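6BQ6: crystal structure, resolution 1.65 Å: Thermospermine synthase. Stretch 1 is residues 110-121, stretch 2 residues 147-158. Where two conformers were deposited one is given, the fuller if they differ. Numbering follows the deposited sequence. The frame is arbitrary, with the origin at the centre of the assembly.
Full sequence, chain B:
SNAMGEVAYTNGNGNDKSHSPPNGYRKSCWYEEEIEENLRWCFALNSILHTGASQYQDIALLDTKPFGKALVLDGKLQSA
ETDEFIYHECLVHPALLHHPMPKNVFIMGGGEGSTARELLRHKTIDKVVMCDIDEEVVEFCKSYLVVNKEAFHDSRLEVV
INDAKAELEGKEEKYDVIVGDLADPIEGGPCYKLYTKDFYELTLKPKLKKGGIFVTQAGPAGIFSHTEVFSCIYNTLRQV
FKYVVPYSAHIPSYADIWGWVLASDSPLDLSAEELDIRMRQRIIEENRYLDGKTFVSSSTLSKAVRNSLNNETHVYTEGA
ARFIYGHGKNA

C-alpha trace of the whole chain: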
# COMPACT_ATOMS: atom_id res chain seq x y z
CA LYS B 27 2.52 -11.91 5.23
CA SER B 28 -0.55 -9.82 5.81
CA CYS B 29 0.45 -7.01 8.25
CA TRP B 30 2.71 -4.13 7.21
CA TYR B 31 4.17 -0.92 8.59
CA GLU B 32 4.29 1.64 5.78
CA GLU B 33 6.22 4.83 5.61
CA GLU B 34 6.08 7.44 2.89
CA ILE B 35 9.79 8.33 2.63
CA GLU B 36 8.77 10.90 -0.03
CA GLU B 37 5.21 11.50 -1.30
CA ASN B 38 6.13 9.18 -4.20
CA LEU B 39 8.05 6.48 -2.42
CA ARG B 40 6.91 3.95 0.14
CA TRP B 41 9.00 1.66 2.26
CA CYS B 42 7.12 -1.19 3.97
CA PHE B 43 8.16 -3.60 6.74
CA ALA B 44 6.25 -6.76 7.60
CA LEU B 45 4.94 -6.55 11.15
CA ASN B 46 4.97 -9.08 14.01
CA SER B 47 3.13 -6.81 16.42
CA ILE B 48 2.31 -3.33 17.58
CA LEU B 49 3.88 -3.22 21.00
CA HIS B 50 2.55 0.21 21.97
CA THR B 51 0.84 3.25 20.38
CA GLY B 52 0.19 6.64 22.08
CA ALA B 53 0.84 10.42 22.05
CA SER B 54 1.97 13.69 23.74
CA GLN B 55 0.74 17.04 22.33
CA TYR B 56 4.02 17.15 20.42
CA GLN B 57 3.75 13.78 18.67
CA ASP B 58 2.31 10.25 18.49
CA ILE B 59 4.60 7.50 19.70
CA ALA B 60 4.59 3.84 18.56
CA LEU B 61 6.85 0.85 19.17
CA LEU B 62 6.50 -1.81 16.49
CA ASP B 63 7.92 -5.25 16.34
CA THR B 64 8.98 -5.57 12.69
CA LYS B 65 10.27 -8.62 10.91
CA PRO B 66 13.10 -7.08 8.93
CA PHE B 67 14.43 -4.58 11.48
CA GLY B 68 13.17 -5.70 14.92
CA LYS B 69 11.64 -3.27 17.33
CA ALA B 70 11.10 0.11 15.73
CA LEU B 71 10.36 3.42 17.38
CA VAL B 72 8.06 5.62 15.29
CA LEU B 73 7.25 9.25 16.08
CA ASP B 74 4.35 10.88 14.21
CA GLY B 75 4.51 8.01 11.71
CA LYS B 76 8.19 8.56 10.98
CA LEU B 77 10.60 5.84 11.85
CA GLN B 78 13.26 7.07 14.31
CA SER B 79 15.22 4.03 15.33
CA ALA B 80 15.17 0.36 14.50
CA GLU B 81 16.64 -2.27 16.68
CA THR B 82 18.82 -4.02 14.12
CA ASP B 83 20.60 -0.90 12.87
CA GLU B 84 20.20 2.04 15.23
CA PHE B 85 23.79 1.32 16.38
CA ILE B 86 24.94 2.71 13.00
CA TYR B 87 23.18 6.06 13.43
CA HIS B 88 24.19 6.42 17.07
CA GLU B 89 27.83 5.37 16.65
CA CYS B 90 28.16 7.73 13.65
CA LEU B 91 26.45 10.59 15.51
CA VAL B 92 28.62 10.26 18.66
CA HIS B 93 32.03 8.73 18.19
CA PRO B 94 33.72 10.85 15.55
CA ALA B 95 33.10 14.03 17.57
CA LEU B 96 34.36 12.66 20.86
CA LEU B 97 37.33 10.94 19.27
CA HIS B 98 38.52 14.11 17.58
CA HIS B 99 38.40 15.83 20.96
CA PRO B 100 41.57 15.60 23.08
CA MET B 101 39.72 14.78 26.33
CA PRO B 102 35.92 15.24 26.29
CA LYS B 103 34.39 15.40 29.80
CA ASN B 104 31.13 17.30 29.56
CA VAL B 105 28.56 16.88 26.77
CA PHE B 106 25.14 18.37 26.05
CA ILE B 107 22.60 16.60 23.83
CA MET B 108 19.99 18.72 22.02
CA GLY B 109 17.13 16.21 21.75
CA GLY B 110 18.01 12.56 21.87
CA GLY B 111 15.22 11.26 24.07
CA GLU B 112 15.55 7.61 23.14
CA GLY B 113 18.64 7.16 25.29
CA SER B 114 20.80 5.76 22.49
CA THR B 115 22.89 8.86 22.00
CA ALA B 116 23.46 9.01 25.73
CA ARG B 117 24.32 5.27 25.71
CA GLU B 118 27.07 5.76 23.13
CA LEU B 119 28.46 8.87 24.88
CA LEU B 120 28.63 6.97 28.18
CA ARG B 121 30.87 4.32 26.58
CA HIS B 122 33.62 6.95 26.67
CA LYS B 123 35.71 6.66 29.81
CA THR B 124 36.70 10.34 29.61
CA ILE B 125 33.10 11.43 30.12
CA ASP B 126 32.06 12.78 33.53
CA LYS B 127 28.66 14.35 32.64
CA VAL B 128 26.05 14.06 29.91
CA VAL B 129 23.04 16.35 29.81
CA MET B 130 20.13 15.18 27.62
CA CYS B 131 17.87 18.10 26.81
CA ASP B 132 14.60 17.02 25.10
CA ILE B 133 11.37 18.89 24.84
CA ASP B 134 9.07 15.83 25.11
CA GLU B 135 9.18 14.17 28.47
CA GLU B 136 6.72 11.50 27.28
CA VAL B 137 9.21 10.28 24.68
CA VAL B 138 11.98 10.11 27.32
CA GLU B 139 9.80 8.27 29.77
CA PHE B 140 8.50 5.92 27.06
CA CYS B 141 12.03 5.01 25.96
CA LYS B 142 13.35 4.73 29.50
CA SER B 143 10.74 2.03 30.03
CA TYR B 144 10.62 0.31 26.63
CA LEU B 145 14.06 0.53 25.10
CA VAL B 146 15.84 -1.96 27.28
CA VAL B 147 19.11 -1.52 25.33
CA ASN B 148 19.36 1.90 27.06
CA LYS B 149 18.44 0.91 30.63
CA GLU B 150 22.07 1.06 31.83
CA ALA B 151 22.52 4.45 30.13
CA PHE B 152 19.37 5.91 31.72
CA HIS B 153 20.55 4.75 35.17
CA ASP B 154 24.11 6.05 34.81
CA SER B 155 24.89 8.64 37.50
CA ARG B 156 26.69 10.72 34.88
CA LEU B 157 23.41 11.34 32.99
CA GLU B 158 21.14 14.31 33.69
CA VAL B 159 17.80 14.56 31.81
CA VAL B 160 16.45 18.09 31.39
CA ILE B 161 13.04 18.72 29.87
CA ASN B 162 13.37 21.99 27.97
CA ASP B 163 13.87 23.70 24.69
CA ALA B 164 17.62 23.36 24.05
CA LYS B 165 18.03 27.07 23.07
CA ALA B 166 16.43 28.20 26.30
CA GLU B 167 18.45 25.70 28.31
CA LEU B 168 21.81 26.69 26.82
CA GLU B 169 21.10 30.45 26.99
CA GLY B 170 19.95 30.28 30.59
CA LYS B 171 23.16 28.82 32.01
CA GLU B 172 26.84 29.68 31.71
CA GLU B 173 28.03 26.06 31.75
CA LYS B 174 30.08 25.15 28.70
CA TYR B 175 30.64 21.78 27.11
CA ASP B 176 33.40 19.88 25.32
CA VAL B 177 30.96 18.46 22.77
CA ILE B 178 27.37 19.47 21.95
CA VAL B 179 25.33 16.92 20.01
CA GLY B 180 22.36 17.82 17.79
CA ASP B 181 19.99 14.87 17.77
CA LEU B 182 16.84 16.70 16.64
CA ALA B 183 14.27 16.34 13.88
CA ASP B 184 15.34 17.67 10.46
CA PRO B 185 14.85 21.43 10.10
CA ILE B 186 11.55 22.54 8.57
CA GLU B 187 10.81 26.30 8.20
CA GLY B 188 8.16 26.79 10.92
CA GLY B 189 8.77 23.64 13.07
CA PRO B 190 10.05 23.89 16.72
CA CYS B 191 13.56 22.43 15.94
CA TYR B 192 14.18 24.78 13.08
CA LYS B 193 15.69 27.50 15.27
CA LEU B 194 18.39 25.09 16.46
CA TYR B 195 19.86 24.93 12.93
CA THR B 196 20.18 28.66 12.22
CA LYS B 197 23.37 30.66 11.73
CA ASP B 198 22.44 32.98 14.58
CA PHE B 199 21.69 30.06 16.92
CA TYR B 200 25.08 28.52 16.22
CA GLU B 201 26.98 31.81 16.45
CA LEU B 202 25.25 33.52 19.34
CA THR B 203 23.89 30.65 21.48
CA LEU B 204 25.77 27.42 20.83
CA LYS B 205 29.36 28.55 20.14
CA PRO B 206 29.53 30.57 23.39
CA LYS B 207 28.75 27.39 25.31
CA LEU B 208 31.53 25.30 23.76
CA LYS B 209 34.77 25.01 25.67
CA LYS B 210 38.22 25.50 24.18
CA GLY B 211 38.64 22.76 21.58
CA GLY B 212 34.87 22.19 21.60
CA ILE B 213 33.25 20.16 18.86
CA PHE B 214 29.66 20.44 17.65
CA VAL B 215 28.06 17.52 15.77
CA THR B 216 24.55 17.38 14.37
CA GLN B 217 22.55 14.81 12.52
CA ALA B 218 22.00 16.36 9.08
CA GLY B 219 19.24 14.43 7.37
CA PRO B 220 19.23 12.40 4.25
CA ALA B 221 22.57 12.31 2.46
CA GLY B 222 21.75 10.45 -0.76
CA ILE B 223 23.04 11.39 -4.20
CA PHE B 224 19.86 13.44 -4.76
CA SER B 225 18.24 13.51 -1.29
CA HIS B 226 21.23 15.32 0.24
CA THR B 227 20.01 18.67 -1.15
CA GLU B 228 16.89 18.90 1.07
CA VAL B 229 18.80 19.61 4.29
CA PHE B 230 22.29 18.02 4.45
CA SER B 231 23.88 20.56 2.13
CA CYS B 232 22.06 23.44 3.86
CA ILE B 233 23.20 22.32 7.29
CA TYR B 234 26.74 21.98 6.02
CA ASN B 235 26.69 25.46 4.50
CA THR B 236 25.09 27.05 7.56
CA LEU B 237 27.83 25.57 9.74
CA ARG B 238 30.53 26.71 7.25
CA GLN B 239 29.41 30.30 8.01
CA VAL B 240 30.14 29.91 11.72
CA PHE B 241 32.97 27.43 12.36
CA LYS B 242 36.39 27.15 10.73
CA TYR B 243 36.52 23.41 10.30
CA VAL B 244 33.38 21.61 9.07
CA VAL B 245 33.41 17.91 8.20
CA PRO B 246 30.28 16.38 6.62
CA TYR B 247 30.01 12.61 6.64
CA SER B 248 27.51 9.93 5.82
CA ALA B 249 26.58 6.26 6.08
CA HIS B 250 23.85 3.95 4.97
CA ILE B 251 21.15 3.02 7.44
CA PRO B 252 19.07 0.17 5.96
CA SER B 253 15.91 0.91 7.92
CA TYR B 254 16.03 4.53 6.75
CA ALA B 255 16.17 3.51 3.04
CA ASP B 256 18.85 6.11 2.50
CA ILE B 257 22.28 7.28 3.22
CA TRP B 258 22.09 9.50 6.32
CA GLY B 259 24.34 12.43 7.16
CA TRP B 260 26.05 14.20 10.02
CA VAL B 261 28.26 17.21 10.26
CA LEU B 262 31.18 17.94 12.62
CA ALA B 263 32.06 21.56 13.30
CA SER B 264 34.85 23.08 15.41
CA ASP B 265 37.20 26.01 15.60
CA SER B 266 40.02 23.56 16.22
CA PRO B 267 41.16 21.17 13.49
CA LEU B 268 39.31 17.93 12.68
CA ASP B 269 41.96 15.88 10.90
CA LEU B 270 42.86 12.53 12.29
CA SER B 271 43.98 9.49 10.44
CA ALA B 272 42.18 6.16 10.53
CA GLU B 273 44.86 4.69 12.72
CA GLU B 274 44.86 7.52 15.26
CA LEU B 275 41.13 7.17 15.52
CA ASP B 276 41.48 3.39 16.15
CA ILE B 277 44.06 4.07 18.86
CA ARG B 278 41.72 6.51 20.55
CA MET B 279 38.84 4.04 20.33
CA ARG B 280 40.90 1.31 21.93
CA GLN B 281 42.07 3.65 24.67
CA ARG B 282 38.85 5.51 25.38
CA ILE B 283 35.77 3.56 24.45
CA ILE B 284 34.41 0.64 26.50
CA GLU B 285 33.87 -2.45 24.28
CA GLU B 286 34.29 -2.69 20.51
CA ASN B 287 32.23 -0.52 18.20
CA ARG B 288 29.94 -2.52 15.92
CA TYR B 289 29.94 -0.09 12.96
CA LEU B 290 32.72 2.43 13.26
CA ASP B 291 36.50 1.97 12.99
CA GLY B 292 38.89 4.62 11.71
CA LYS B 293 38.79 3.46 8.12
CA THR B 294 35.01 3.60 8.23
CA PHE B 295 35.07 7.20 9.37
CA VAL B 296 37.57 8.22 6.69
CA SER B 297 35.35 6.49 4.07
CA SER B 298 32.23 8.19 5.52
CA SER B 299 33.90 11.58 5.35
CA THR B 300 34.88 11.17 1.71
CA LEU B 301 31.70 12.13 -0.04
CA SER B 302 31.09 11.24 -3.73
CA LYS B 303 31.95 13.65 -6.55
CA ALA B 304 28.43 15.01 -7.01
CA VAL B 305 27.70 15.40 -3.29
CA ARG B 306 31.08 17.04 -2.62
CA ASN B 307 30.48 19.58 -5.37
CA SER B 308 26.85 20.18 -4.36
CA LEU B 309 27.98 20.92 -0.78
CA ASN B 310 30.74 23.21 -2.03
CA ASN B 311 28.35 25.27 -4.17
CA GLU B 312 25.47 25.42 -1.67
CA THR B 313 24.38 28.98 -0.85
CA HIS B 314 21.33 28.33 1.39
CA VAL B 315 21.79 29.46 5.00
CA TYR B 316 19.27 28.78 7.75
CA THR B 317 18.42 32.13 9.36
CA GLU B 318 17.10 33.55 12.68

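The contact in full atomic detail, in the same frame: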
# COMPACT_ATOMS: atom_id res chain seq x y z
N GLY B 110 17.74 13.93 21.46
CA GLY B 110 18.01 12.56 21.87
C GLY B 110 16.69 11.89 22.23
O GLY B 110 15.86 11.52 21.32
N GLY B 111 16.47 11.76 23.53
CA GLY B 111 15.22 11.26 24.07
C GLY B 111 15.15 9.76 24.15
O GLY B 111 14.65 9.23 25.09
N GLU B 112 15.64 9.07 23.15
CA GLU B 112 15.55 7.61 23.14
C GLU B 112 16.52 6.94 24.10
O GLU B 112 16.30 5.80 24.55
CB GLU B 112 15.81 7.08 21.73
CG GLU B 112 14.93 7.72 20.70
CD GLU B 112 15.33 7.37 19.28
OE1 GLU B 112 15.98 6.31 19.08
OE2 GLU B 112 15.01 8.20 18.37
N GLY B 113 17.61 7.64 24.41
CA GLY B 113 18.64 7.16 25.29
C GLY B 113 19.84 6.59 24.56
O GLY B 113 20.85 6.30 25.19
N SER B 114 19.74 6.40 23.23
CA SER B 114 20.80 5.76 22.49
C SER B 114 22.03 6.63 22.28
O SER B 114 23.16 6.17 22.27
CB SER B 114 20.29 5.19 21.18
OG SER B 114 19.27 4.26 21.41
N THR B 115 21.81 7.93 22.08
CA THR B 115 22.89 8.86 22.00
C THR B 115 23.63 8.91 23.32
O THR B 115 24.84 8.84 23.32
CB THR B 115 22.33 10.22 21.59
OG1 THR B 115 21.76 10.06 20.29
CG2 THR B 115 23.38 11.26 21.54
N ALA B 116 22.89 9.03 24.40
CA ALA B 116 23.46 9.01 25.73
C ALA B 116 24.26 7.70 25.94
O ALA B 116 25.37 7.74 26.43
CB ALA B 116 22.37 9.13 26.78
N ARG B 117 23.66 6.58 25.55
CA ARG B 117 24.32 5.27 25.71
C ARG B 117 25.71 5.29 25.05
O ARG B 117 26.72 4.87 25.66
CB ARG B 117 23.46 4.18 25.07
CG ARG B 117 24.10 2.82 25.13
CD ARG B 117 23.36 1.90 24.22
NE ARG B 117 23.63 2.16 22.82
CZ ARG B 117 22.72 2.19 21.85
NH1 ARG B 117 21.42 2.08 22.10
NH2 ARG B 117 23.12 2.35 20.57
N GLU B 118 25.77 5.74 23.79
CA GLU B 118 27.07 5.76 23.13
C GLU B 118 28.08 6.73 23.77
O GLU B 118 29.25 6.44 23.85
CB GLU B 118 26.91 6.05 21.63
CG GLU B 118 26.17 4.97 20.87
CD GLU B 118 26.84 3.59 20.98
OE1 GLU B 118 28.06 3.46 20.89
OE2 GLU B 118 26.10 2.59 21.16
N LEU B 119 27.62 7.92 24.16
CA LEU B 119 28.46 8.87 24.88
C LEU B 119 29.04 8.28 26.17
O LEU B 119 30.21 8.47 26.44
CB LEU B 119 27.69 10.11 25.25
CG LEU B 119 27.36 11.04 24.05
CD1 LEU B 119 26.16 11.93 24.31
CD2 LEU B 119 28.57 11.83 23.63
N LEU B 120 28.21 7.55 26.88
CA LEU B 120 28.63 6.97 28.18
C LEU B 120 29.61 5.80 28.06
O LEU B 120 30.20 5.37 29.03
CB LEU B 120 27.38 6.54 28.96
CG LEU B 120 26.55 7.77 29.43
CD1 LEU B 120 25.16 7.30 29.81
CD2 LEU B 120 27.13 8.54 30.61
N ARG B 121 29.78 5.26 26.86
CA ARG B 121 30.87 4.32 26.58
C ARG B 121 32.24 4.95 26.66
O ARG B 121 33.21 4.22 26.76
CB ARG B 121 30.68 3.63 25.23
CG ARG B 121 29.42 2.76 25.20
CD ARG B 121 29.18 2.12 23.83
NE ARG B 121 30.32 1.31 23.41
CZ ARG B 121 30.74 1.13 22.15
NH1 ARG B 121 30.16 1.71 21.13
NH2 ARG B 121 31.79 0.38 21.93
N VAL B 147 17.72 -1.75 25.69
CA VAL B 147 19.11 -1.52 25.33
C VAL B 147 19.73 -0.31 26.07
O VAL B 147 20.93 -0.32 26.34
CB VAL B 147 19.29 -1.42 23.78
CG1 VAL B 147 18.57 -0.19 23.18
CG2 VAL B 147 20.74 -1.43 23.40
N ASN B 148 18.91 0.68 26.42
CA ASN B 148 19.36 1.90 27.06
C ASN B 148 19.13 1.97 28.56
O ASN B 148 19.37 3.02 29.16
CB ASN B 148 18.73 3.09 26.33
CG ASN B 148 19.14 3.12 24.87
OD1 ASN B 148 20.26 2.68 24.53
ND2 ASN B 148 18.28 3.64 24.01
N LYS B 149 18.75 0.86 29.18
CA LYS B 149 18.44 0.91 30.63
C LYS B 149 19.64 1.30 31.49
O LYS B 149 19.49 2.15 32.38
CB LYS B 149 17.80 -0.40 31.10
CG LYS B 149 17.01 -0.26 32.40
CD LYS B 149 16.67 -1.61 33.02
CE LYS B 149 16.24 -1.50 34.47
NZ LYS B 149 15.18 -2.48 34.82
N GLU B 150 20.80 0.69 31.21
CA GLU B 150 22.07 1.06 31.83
C GLU B 150 22.32 2.56 31.69
O GLU B 150 22.46 3.27 32.69
CB GLU B 150 23.22 0.23 31.23
CG GLU B 150 24.61 0.68 31.65
CD GLU B 150 25.77 -0.19 31.16
OE1 GLU B 150 25.82 -0.64 29.98
OE2 GLU B 150 26.69 -0.39 31.98
N ALA B 151 22.29 3.04 30.45
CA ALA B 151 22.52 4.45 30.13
C ALA B 151 21.64 5.37 30.98
O ALA B 151 22.14 6.30 31.67
CB ALA B 151 22.27 4.70 28.66
N PHE B 152 20.34 5.07 31.00
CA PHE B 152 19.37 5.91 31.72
C PHE B 152 19.62 5.92 33.21
O PHE B 152 19.25 6.89 33.88
CB PHE B 152 17.94 5.50 31.45
CG PHE B 152 17.36 6.11 30.23
CD1 PHE B 152 17.20 7.49 30.17
CD2 PHE B 152 16.96 5.33 29.18
CE1 PHE B 152 16.64 8.07 29.05
CE2 PHE B 152 16.41 5.92 28.06
CZ PHE B 152 16.28 7.27 27.99
N HIS B 153 20.20 4.85 33.73
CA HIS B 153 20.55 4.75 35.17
C HIS B 153 21.98 5.15 35.58
O HIS B 153 22.37 5.11 36.77
CB HIS B 153 20.21 3.34 35.63
CG HIS B 153 18.74 3.12 35.69
ND1 HIS B 153 18.01 2.70 34.60
CD2 HIS B 153 17.84 3.34 36.68
CE1 HIS B 153 16.72 2.67 34.92
NE2 HIS B 153 16.60 3.03 36.18
N ASP B 154 22.75 5.60 34.60
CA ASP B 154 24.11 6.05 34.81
C ASP B 154 24.09 7.38 35.59
O ASP B 154 23.45 8.34 35.16
CB ASP B 154 24.81 6.19 33.46
CG ASP B 154 26.33 6.28 33.57
OD1 ASP B 154 26.85 7.17 34.25
OD2 ASP B 154 27.04 5.52 32.88
N SER B 155 24.85 7.45 36.68
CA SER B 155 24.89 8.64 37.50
C SER B 155 25.45 9.85 36.77
O SER B 155 25.25 10.98 37.25
CB SER B 155 25.73 8.40 38.79
OG SER B 155 27.04 8.06 38.42
N ARG B 156 26.14 9.62 35.64
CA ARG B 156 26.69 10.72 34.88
C ARG B 156 25.65 11.41 34.02
O ARG B 156 25.94 12.49 33.50
CB ARG B 156 27.83 10.21 34.02
CG ARG B 156 29.06 9.77 34.82
CD ARG B 156 30.12 9.25 33.87
NE ARG B 156 29.69 7.98 33.27
CZ ARG B 156 30.22 7.41 32.21
NH1 ARG B 156 31.26 7.92 31.58
NH2 ARG B 156 29.72 6.28 31.78
N LEU B 157 24.48 10.80 33.85
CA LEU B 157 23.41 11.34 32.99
C LEU B 157 22.43 12.23 33.75
O LEU B 157 21.93 11.85 34.81
CB LEU B 157 22.64 10.21 32.32
CG LEU B 157 21.52 10.59 31.34
CD1 LEU B 157 22.06 11.44 30.21
CD2 LEU B 157 20.84 9.34 30.85
N GLU B 158 22.20 13.43 33.22
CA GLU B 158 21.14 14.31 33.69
C GLU B 158 20.15 14.54 32.52
O GLU B 158 20.57 14.95 31.44
CB GLU B 158 21.70 15.66 34.12
CG GLU B 158 20.59 16.59 34.66
CD GLU B 158 21.04 17.95 35.15
OE1 GLU B 158 22.27 18.22 35.20
OE2 GLU B 158 20.14 18.77 35.51

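Two short helices, 114-120 and 149-153, can approach closely where a small residue faces the other backbone, with polar side chains bonding alongside, and thermospermine synthase offers a compact example; flanking loop and strand residues add to the contact. The backbones approach most nearly where R117 CA lies 4.8 Å from A151 CA and G113 CA lies 5.6 Å from N148 CA.

Such closeness depends on small residues. A151 CB sits 3.6 Å from R117 CA, so a methyl group fills the gap. At G113 an ideal CB would clash with F152 CE2, and its backbone angles independently call for glycine; F152 CZ instead rests 3.6 Å from G113 CA. Apolar contact continues along the helix, with L120 CD1 4.1 Å from A151 CB and A116 CB 4.1 Å from L157 CD1.

Hydrogen bonds occupy both ends of this apolar strip. N148 uses both ends of its amide: ND2 donates to E112 O (3.0 Å) and to S114 OG (2.9 Å), while OD1 accepts from R117 NH1 (2.8 Å) at the edge of the guanidinium. Near the other end, R156 NH2 donates to L120 O (2.9 Å), and L120 CD2 covers one face of the same guanidinium.

Each of these arginines also forms a salt bridge within its own stretch: R156 NH2 meets D154 OD2 at 3.0 Å, and R117 NE meets E118 OE2 at 3.0 Å.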